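Endoglucanase EG-II (Hypocrea jecorina, PDB 3QR3) probably hydrolyses internal beta-1,4-glucosidic bonds of cellulose, as an endoglucanase whose catalytic domain is a glycoside hydrolase family 5 TIM barrel. Local coordinates at residues G7-G12 against G289-G294; W293-F298 against T305-S310. All coordinates share one frame; numbering follows the deposited sequence.

Contact 1. Residues G7-G12 against G289-G294; sequences GVNIAG and GYVGWG
Gly-7 to Asn-9 and Tyr-290 to Gly-292 run side by side in parallel, and a ladder of backbone bonds draws them together. Gly-7 N donates to Tyr-290 O at 3.1 Å, and Gly-292 N returns a bond to a lone pair of Gly-7 O at 2.9 Å. Gly-292 O is gripped by two donors of one residue: Asn-9 N comes in nearly along the C=O axis at 2.7 Å, while Asn-9 ND2 sits above the carbonyl plane at 3.0 Å, its N-H pointing almost straight at the oxygen (169°). The strand register brings Asn-9 N there, and chi1 (-80°), with CG beside that N, brings ND2 to the same oxygen. ND2 also donates to Thr-259 O and OD1 bonds Arg-61 NH1, so the amide is held at both ends and its flip state is fixed. The Val-291 side chain crosses that of Asn-9 at about a right angle, and its CG1 meets Val-8 C at 3.3 Å. These strands, the first and last of the eight in the chain, lie next to each other, which closes the TIM barrel characteristic of this family. Past Gly-292 the chain turns a corner at Trp-293, followed by a cis peptide to Gly-294. Packing is still tight where the indole presents its CE3 edge to Asn-9 CG at 3.3 Å, amide and ring planes 59° apart. It loosens at Ala-11, whose CB reaches only CH2, obliquely, at 4.1 Å. Trp-293 is partly exposed; NE1 bonds Tyr-302 OH, and a sulfate ion, probably from crystallisation, lies about 3 Å from the nearest atom of its side chain.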
ATOM      1  N   GLY A   7       4.723  -8.897   3.475  1.00 17.03           N
ATOM      2  CA  GLY A   7       4.266  -8.181   4.649  1.00 18.93           C
ATOM      3  C   GLY A   7       2.778  -7.939   4.642  1.00 16.88           C
ATOM      4  O   GLY A   7       2.018  -8.633   3.951  1.00 13.24           O
ATOM      5  N   VAL A   8       2.361  -6.940   5.413  1.00 15.98           N
ATOM      6  CA  VAL A   8       0.947  -6.683   5.623  1.00 16.50           C
ATOM      7  C   VAL A   8       0.683  -5.191   5.785  1.00 17.54           C
ATOM      8  O   VAL A   8       1.576  -4.412   6.128  1.00 17.57           O
ATOM      9  CB  VAL A   8       0.424  -7.400   6.876  1.00 18.44           C
ATOM     10  CG1 VAL A   8       0.782  -8.888   6.841  1.00 22.45           C
ATOM     11  CG2 VAL A   8       1.006  -6.746   8.103  1.00 24.60           C
ATOM     12  N   ASN A   9      -0.551  -4.804   5.505  1.00 14.29           N
ATOM     13  CA  ASN A   9      -1.023  -3.454   5.767  1.00 13.51           C
ATOM     14  C   ASN A   9      -1.368  -3.293   7.241  1.00 20.18           C
ATOM     15  O   ASN A   9      -2.119  -4.099   7.783  1.00 19.72           O
ATOM     16  CB  ASN A   9      -2.277  -3.205   4.948  1.00 17.05           C
ATOM     17  CG  ASN A   9      -1.967  -2.869   3.505  1.00 18.19           C
ATOM     18  OD1 ASN A   9      -1.881  -1.704   3.154  1.00 15.18           O
ATOM     19  ND2 ASN A   9      -1.798  -3.889   2.670  1.00 13.23           N
ATOM     20  N   ILE A  10      -0.796  -2.271   7.878  1.00 18.54           N
ATOM     21  CA  ILE A  10      -1.074  -1.933   9.275  1.00 18.03           C
ATOM     22  C   ILE A  10      -1.989  -0.717   9.257  1.00 18.50           C
ATOM     23  O   ILE A  10      -1.523   0.417   9.254  1.00 14.91           O
ATOM     24  CB  ILE A  10       0.230  -1.587  10.027  1.00 17.33           C
ATOM     25  CG1 ILE A  10       1.276  -2.689   9.804  1.00 11.76           C
ATOM     26  CG2 ILE A  10      -0.039  -1.375  11.525  1.00 18.11           C
ATOM     27  CD1 ILE A  10       0.905  -4.029  10.451  1.00 14.51           C
ATOM     28  N   ALA A  11      -3.293  -0.969   9.207  1.00 18.67           N
ATOM     29  CA  ALA A  11      -4.281   0.074   8.932  1.00 22.33           C
ATOM     30  C   ALA A  11      -4.751   0.822  10.186  1.00 17.98           C
ATOM     31  O   ALA A  11      -4.525   0.377  11.311  1.00 19.29           O
ATOM     32  CB  ALA A  11      -5.483  -0.527   8.181  1.00 15.66           C
ATOM     33  N   GLY A  12      -5.423   1.953   9.981  1.00 17.28           N
ATOM     34  CA  GLY A  12      -5.969   2.728  11.083  1.00 15.59           C
ATOM     35  C   GLY A  12      -5.868   4.233  10.890  1.00 19.77           C
ATOM     36  O   GLY A  12      -6.833   4.972  11.162  1.00 17.94           O
ATOM     37  N   GLY A 289       7.140  -8.118  -4.434  1.00 17.82           N
ATOM     38  CA  GLY A 289       6.552  -8.494  -3.164  1.00 23.48           C
ATOM     39  C   GLY A 289       5.041  -8.531  -3.128  1.00 19.89           C
ATOM     40  O   GLY A 289       4.364  -8.211  -4.109  1.00 16.34           O
ATOM     41  N   TYR A 290       4.513  -8.953  -1.986  1.00 17.46           N
ATOM     42  CA  TYR A 290       3.073  -8.944  -1.741  1.00 19.94           C
ATOM     43  C   TYR A 290       2.804  -8.414  -0.342  1.00 18.70           C
ATOM     44  O   TYR A 290       3.605  -8.625   0.575  1.00 15.49           O
ATOM     45  CB  TYR A 290       2.464 -10.343  -1.899  1.00 16.31           C
ATOM     46  CG  TYR A 290       3.011 -11.380  -0.937  1.00 23.32           C
ATOM     47  CD1 TYR A 290       2.504 -11.508   0.354  1.00 22.67           C
ATOM     48  CD2 TYR A 290       4.029 -12.240  -1.331  1.00 21.82           C
ATOM     49  CE1 TYR A 290       3.012 -12.471   1.235  1.00 22.43           C
ATOM     50  CE2 TYR A 290       4.540 -13.195  -0.471  1.00 19.78           C
ATOM     51  CZ  TYR A 290       4.032 -13.312   0.807  1.00 26.65           C
ATOM     52  OH  TYR A 290       4.559 -14.276   1.643  1.00 18.91           O
ATOM     53  N   VAL A 291       1.679  -7.725  -0.182  1.00 13.88           N
ATOM     54  CA  VAL A 291       1.296  -7.157   1.109  1.00 15.37           C
ATOM     55  C   VAL A 291      -0.167  -7.470   1.422  1.00 17.50           C
ATOM     56  O   VAL A 291      -1.064  -7.064   0.693  1.00 17.86           O
ATOM     57  CB  VAL A 291       1.499  -5.623   1.138  1.00 17.48           C
ATOM     58  CG1 VAL A 291       1.353  -5.090   2.560  1.00 14.25           C
ATOM     59  CG2 VAL A 291       2.871  -5.251   0.571  1.00 15.77           C
ATOM     60  N   GLY A 292      -0.407  -8.186   2.510  1.00 15.74           N
ATOM     61  CA  GLY A 292      -1.754  -8.616   2.851  1.00 17.43           C
ATOM     62  C   GLY A 292      -2.589  -7.490   3.428  1.00 16.24           C
ATOM     63  O   GLY A 292      -2.048  -6.561   4.028  1.00 14.70           O
ATOM     64  N   TRP A 293      -3.904  -7.569   3.224  1.00 17.29           N
ATOM     65  CA  TRP A 293      -4.872  -6.650   3.840  1.00 15.72           C
ATOM     66  C   TRP A 293      -5.861  -7.462   4.690  1.00 18.66           C
ATOM     67  O   TRP A 293      -6.527  -8.355   4.168  1.00 21.61           O
ATOM     68  CB  TRP A 293      -5.646  -5.874   2.759  1.00 17.79           C
ATOM     69  CG  TRP A 293      -6.615  -4.851   3.333  1.00 16.75           C
ATOM     70  CD1 TRP A 293      -7.902  -5.078   3.741  1.00 19.18           C
ATOM     71  CD2 TRP A 293      -6.362  -3.455   3.564  1.00 19.65           C
ATOM     72  NE1 TRP A 293      -8.462  -3.913   4.216  1.00 21.46           N
ATOM     73  CE2 TRP A 293      -7.541  -2.902   4.119  1.00 19.36           C
ATOM     74  CE3 TRP A 293      -5.254  -2.622   3.366  1.00 17.33           C
ATOM     75  CZ2 TRP A 293      -7.645  -1.553   4.474  1.00 19.24           C
ATOM     76  CZ3 TRP A 293      -5.360  -1.279   3.703  1.00 18.86           C
ATOM     77  CH2 TRP A 293      -6.548  -0.758   4.260  1.00 19.79           C
ATOM     78  N   GLY A 294      -5.970  -7.168   5.987  1.00 22.21           N
ATOM     79  CA  GLY A 294      -5.250  -6.083   6.635  1.00 19.23           C
ATOM     80  C   GLY A 294      -5.160  -6.305   8.139  1.00 21.75           C
ATOM     81  O   GLY A 294      -5.997  -6.992   8.732  1.00 20.63           O
TER

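Contact 2. Residues W293-F298 against T305-S310; sequences WGAGSF and TETPTS
Two direct hydrogen bonds tie residues 293-298 to residues 305-310. Glu-306 N donates to Gly-294 O at 2.9 Å from above the carbonyl plane, and Thr-307 OG1 donates to Phe-298 O at 2.7 Å, also from out of plane; chi1 of -55° sets that hydroxyl beside the backbone N of Thr-307. One water, 2.7 Å from Trp-293 O and 2.5 Å from Glu-306 OE2, is placed to bridge the two. Van der Waals contacts make up the rest. The extended Glu-306 chain lies alongside the cis Trp-293–Gly-294 peptide, its CG 3.7 Å from Gly-294 N, and Thr-307 OG1 rests against Ala-295 CA. An alanine here in place of Glu-306, without the carboxylate and its extended chain, would probably leave the cis peptide less firmly packed and the water less well held. Within 293-298, the Phe-298 ring edge meets a Trp-293 face, CE2 standing 3.2 Å above the indole plane and offset toward its rim. On the returning chain Thr-305 OG1, which also bonds Asp-299 O, accepts from Thr-307 N at 3.2 Å; this ST turn lies in the loop that follows the last barrel strand and doubles back beside it.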
ATOM      1  N   TRP A 293      -3.904  -7.569   3.224  1.00 17.29           N
ATOM      2  CA  TRP A 293      -4.872  -6.650   3.840  1.00 15.72           C
ATOM      3  C   TRP A 293      -5.861  -7.462   4.690  1.00 18.66           C
ATOM      4  O   TRP A 293      -6.527  -8.355   4.168  1.00 21.61           O
ATOM      5  CB  TRP A 293      -5.646  -5.874   2.759  1.00 17.79           C
ATOM      6  CG  TRP A 293      -6.615  -4.851   3.333  1.00 16.75           C
ATOM      7  CD1 TRP A 293      -7.902  -5.078   3.741  1.00 19.18           C
ATOM      8  CD2 TRP A 293      -6.362  -3.455   3.564  1.00 19.65           C
ATOM      9  NE1 TRP A 293      -8.462  -3.913   4.216  1.00 21.46           N
ATOM     10  CE2 TRP A 293      -7.541  -2.902   4.119  1.00 19.36           C
ATOM     11  CE3 TRP A 293      -5.254  -2.622   3.366  1.00 17.33           C
ATOM     12  CZ2 TRP A 293      -7.645  -1.553   4.474  1.00 19.24           C
ATOM     13  CZ3 TRP A 293      -5.360  -1.279   3.703  1.00 18.86           C
ATOM     14  CH2 TRP A 293      -6.548  -0.758   4.260  1.00 19.79           C
ATOM     15  N   GLY A 294      -5.970  -7.168   5.987  1.00 22.21           N
ATOM     16  CA  GLY A 294      -5.250  -6.083   6.635  1.00 19.23           C
ATOM     17  C   GLY A 294      -5.160  -6.305   8.139  1.00 21.75           C
ATOM     18  O   GLY A 294      -5.997  -6.992   8.732  1.00 20.63           O
ATOM     19  N   ALA A 295      -4.125  -5.742   8.757  1.00 22.02           N
ATOM     20  CA  ALA A 295      -3.951  -5.830  10.206  1.00 21.97           C
ATOM     21  C   ALA A 295      -3.961  -4.410  10.786  1.00 20.24           C
ATOM     22  O   ALA A 295      -4.637  -3.529  10.251  1.00 16.65           O
ATOM     23  CB  ALA A 295      -2.652  -6.574  10.555  1.00 14.60           C
ATOM     24  N   GLY A 296      -3.204  -4.176  11.853  1.00 17.54           N
ATOM     25  CA  GLY A 296      -3.212  -2.873  12.491  1.00 12.51           C
ATOM     26  C   GLY A 296      -4.464  -2.763  13.353  1.00 17.70           C
ATOM     27  O   GLY A 296      -4.674  -3.586  14.247  1.00 19.94           O
ATOM     28  N   SER A 297      -5.307  -1.774  13.066  1.00 17.10           N
ATOM     29  CA  SER A 297      -6.471  -1.478  13.904  1.00 17.22           C
ATOM     30  C   SER A 297      -7.709  -2.325  13.592  1.00 15.87           C
ATOM     31  O   SER A 297      -8.724  -2.209  14.271  1.00 22.03           O
ATOM     32  CB  SER A 297      -6.807   0.019  13.862  1.00 17.22           C
ATOM     33  OG  SER A 297      -5.786   0.784  14.491  1.00 17.88           O
ATOM     34  N   PHE A 298      -7.624  -3.187  12.584  1.00 17.13           N
ATOM     35  CA  PHE A 298      -8.676  -4.182  12.367  1.00 20.34           C
ATOM     36  C   PHE A 298      -8.632  -5.199  13.499  1.00 21.79           C
ATOM     37  O   PHE A 298      -7.554  -5.519  13.999  1.00 23.99           O
ATOM     38  CB  PHE A 298      -8.500  -4.901  11.031  1.00 13.96           C
ATOM     39  CG  PHE A 298      -8.797  -4.047   9.826  1.00 17.01           C
ATOM     40  CD1 PHE A 298     -10.086  -3.620   9.564  1.00 18.43           C
ATOM     41  CD2 PHE A 298      -7.784  -3.709   8.932  1.00 20.54           C
ATOM     42  CE1 PHE A 298     -10.366  -2.845   8.453  1.00 24.14           C
ATOM     43  CE2 PHE A 298      -8.049  -2.943   7.811  1.00 17.76           C
ATOM     44  CZ  PHE A 298      -9.343  -2.500   7.572  1.00 23.43           C
ATOM     45  N   THR A 305      -9.535  -9.961   8.298  1.00 18.10           N
ATOM     46  CA  THR A 305      -8.567  -9.654   9.340  1.00 16.45           C
ATOM     47  C   THR A 305      -7.291 -10.490   9.197  1.00 19.83           C
ATOM     48  O   THR A 305      -7.347 -11.696   8.924  1.00 19.27           O
ATOM     49  CB  THR A 305      -9.154  -9.787  10.773  1.00 19.71           C
ATOM     50  OG1 THR A 305      -8.142  -9.447  11.727  1.00 18.93           O
ATOM     51  CG2 THR A 305      -9.646 -11.209  11.055  1.00 16.67           C
ATOM     52  N   GLU A 306      -6.149  -9.828   9.368  1.00 17.77           N
ATOM     53  CA  GLU A 306      -4.850 -10.489   9.439  1.00 13.27           C
ATOM     54  C   GLU A 306      -4.155 -10.097  10.736  1.00 17.21           C
ATOM     55  O   GLU A 306      -2.971 -10.356  10.912  1.00 16.61           O
ATOM     56  CB  GLU A 306      -3.981 -10.097   8.239  1.00 16.62           C
ATOM     57  CG  GLU A 306      -4.578 -10.514   6.906  1.00 14.92           C
ATOM     58  CD  GLU A 306      -3.699 -10.139   5.732  1.00 25.42           C
ATOM     59  OE1 GLU A 306      -2.629  -9.535   5.958  1.00 25.44           O
ATOM     60  OE2 GLU A 306      -4.074 -10.452   4.583  1.00 23.78           O
ATOM     61  N   THR A 307      -4.905  -9.473  11.647  1.00 18.77           N
ATOM     62  CA  THR A 307      -4.341  -9.005  12.913  1.00 16.25           C
ATOM     63  C   THR A 307      -4.051 -10.184  13.827  1.00 18.93           C
ATOM     64  O   THR A 307      -4.936 -10.993  14.098  1.00 18.37           O
ATOM     65  CB  THR A 307      -5.306  -8.056  13.635  1.00 20.61           C
ATOM     66  OG1 THR A 307      -5.666  -6.984  12.757  1.00 20.01           O
ATOM     67  CG2 THR A 307      -4.672  -7.479  14.882  1.00 22.21           C
ATOM     68  N   PRO A 308      -2.807 -10.285  14.312  1.00 18.18           N
ATOM     69  CA  PRO A 308      -2.488 -11.374  15.240  1.00 17.37           C
ATOM     70  C   PRO A 308      -3.110 -11.087  16.604  1.00 26.27           C
ATOM     71  O   PRO A 308      -3.435  -9.938  16.902  1.00 22.83           O
ATOM     72  CB  PRO A 308      -0.964 -11.311  15.339  1.00 20.82           C
ATOM     73  CG  PRO A 308      -0.619  -9.883  15.066  1.00 19.49           C
ATOM     74  CD  PRO A 308      -1.673  -9.365  14.107  1.00 19.74           C
ATOM     75  N   THR A 309      -3.271 -12.122  17.418  1.00 27.93           N
ATOM     76  CA  THR A 309      -3.811 -11.959  18.768  1.00 30.53           C
ATOM     77  C   THR A 309      -2.705 -12.067  19.818  1.00 30.21           C
ATOM     78  O   THR A 309      -1.889 -12.982  19.775  1.00 31.94           O
ATOM     79  CB  THR A 309      -4.896 -13.008  19.055  1.00 35.71           C
ATOM     80  OG1 THR A 309      -5.960 -12.859  18.105  1.00 33.59           O
ATOM     81  CG2 THR A 309      -5.454 -12.843  20.470  1.00 42.37           C
ATOM     82  N   SER A 310      -2.673 -11.126  20.757  1.00 37.07           N
ATOM     83  CA  SER A 310      -1.699 -11.179  21.841  1.00 40.53           C
ATOM     84  C   SER A 310      -2.290 -11.884  23.057  1.00 44.60           C
ATOM     85  O   SER A 310      -3.387 -11.559  23.500  1.00 49.21           O
ATOM     86  CB  SER A 310      -1.234  -9.774  22.231  1.00 40.84           C
ATOM     87  OG  SER A 310      -0.107  -9.836  23.094  1.00 42.18           O
TER
HETATM   88  O   HOH W   1      -6.539 -11.004   4.366  1.00 18.18           O

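Contact 1 and contact 2 have centres about 9 Å apart and share Trp-293 and Gly-294, both drawing on strand 287-296. Along the chain, residues 7-12 come first; some 280 residues later strand 287-296 pairs with them, and residues 305-310 follow after a short loop. Strands 5-11 and 287-296 are neighbours in the eight-stranded parallel sheet, and the pairing continues beyond contact 1: Asn-9 O probably accepts from Ala-295 N at 2.8 Å. Ala-11 CB also packs on Phe-298 CE2. The last strand is therefore bound to the first strand and to its own outgoing loop, so barrel closure and the loop at the strands' C-terminal ends, where TIM-barrel enzymes carry their active sites, are directly connected.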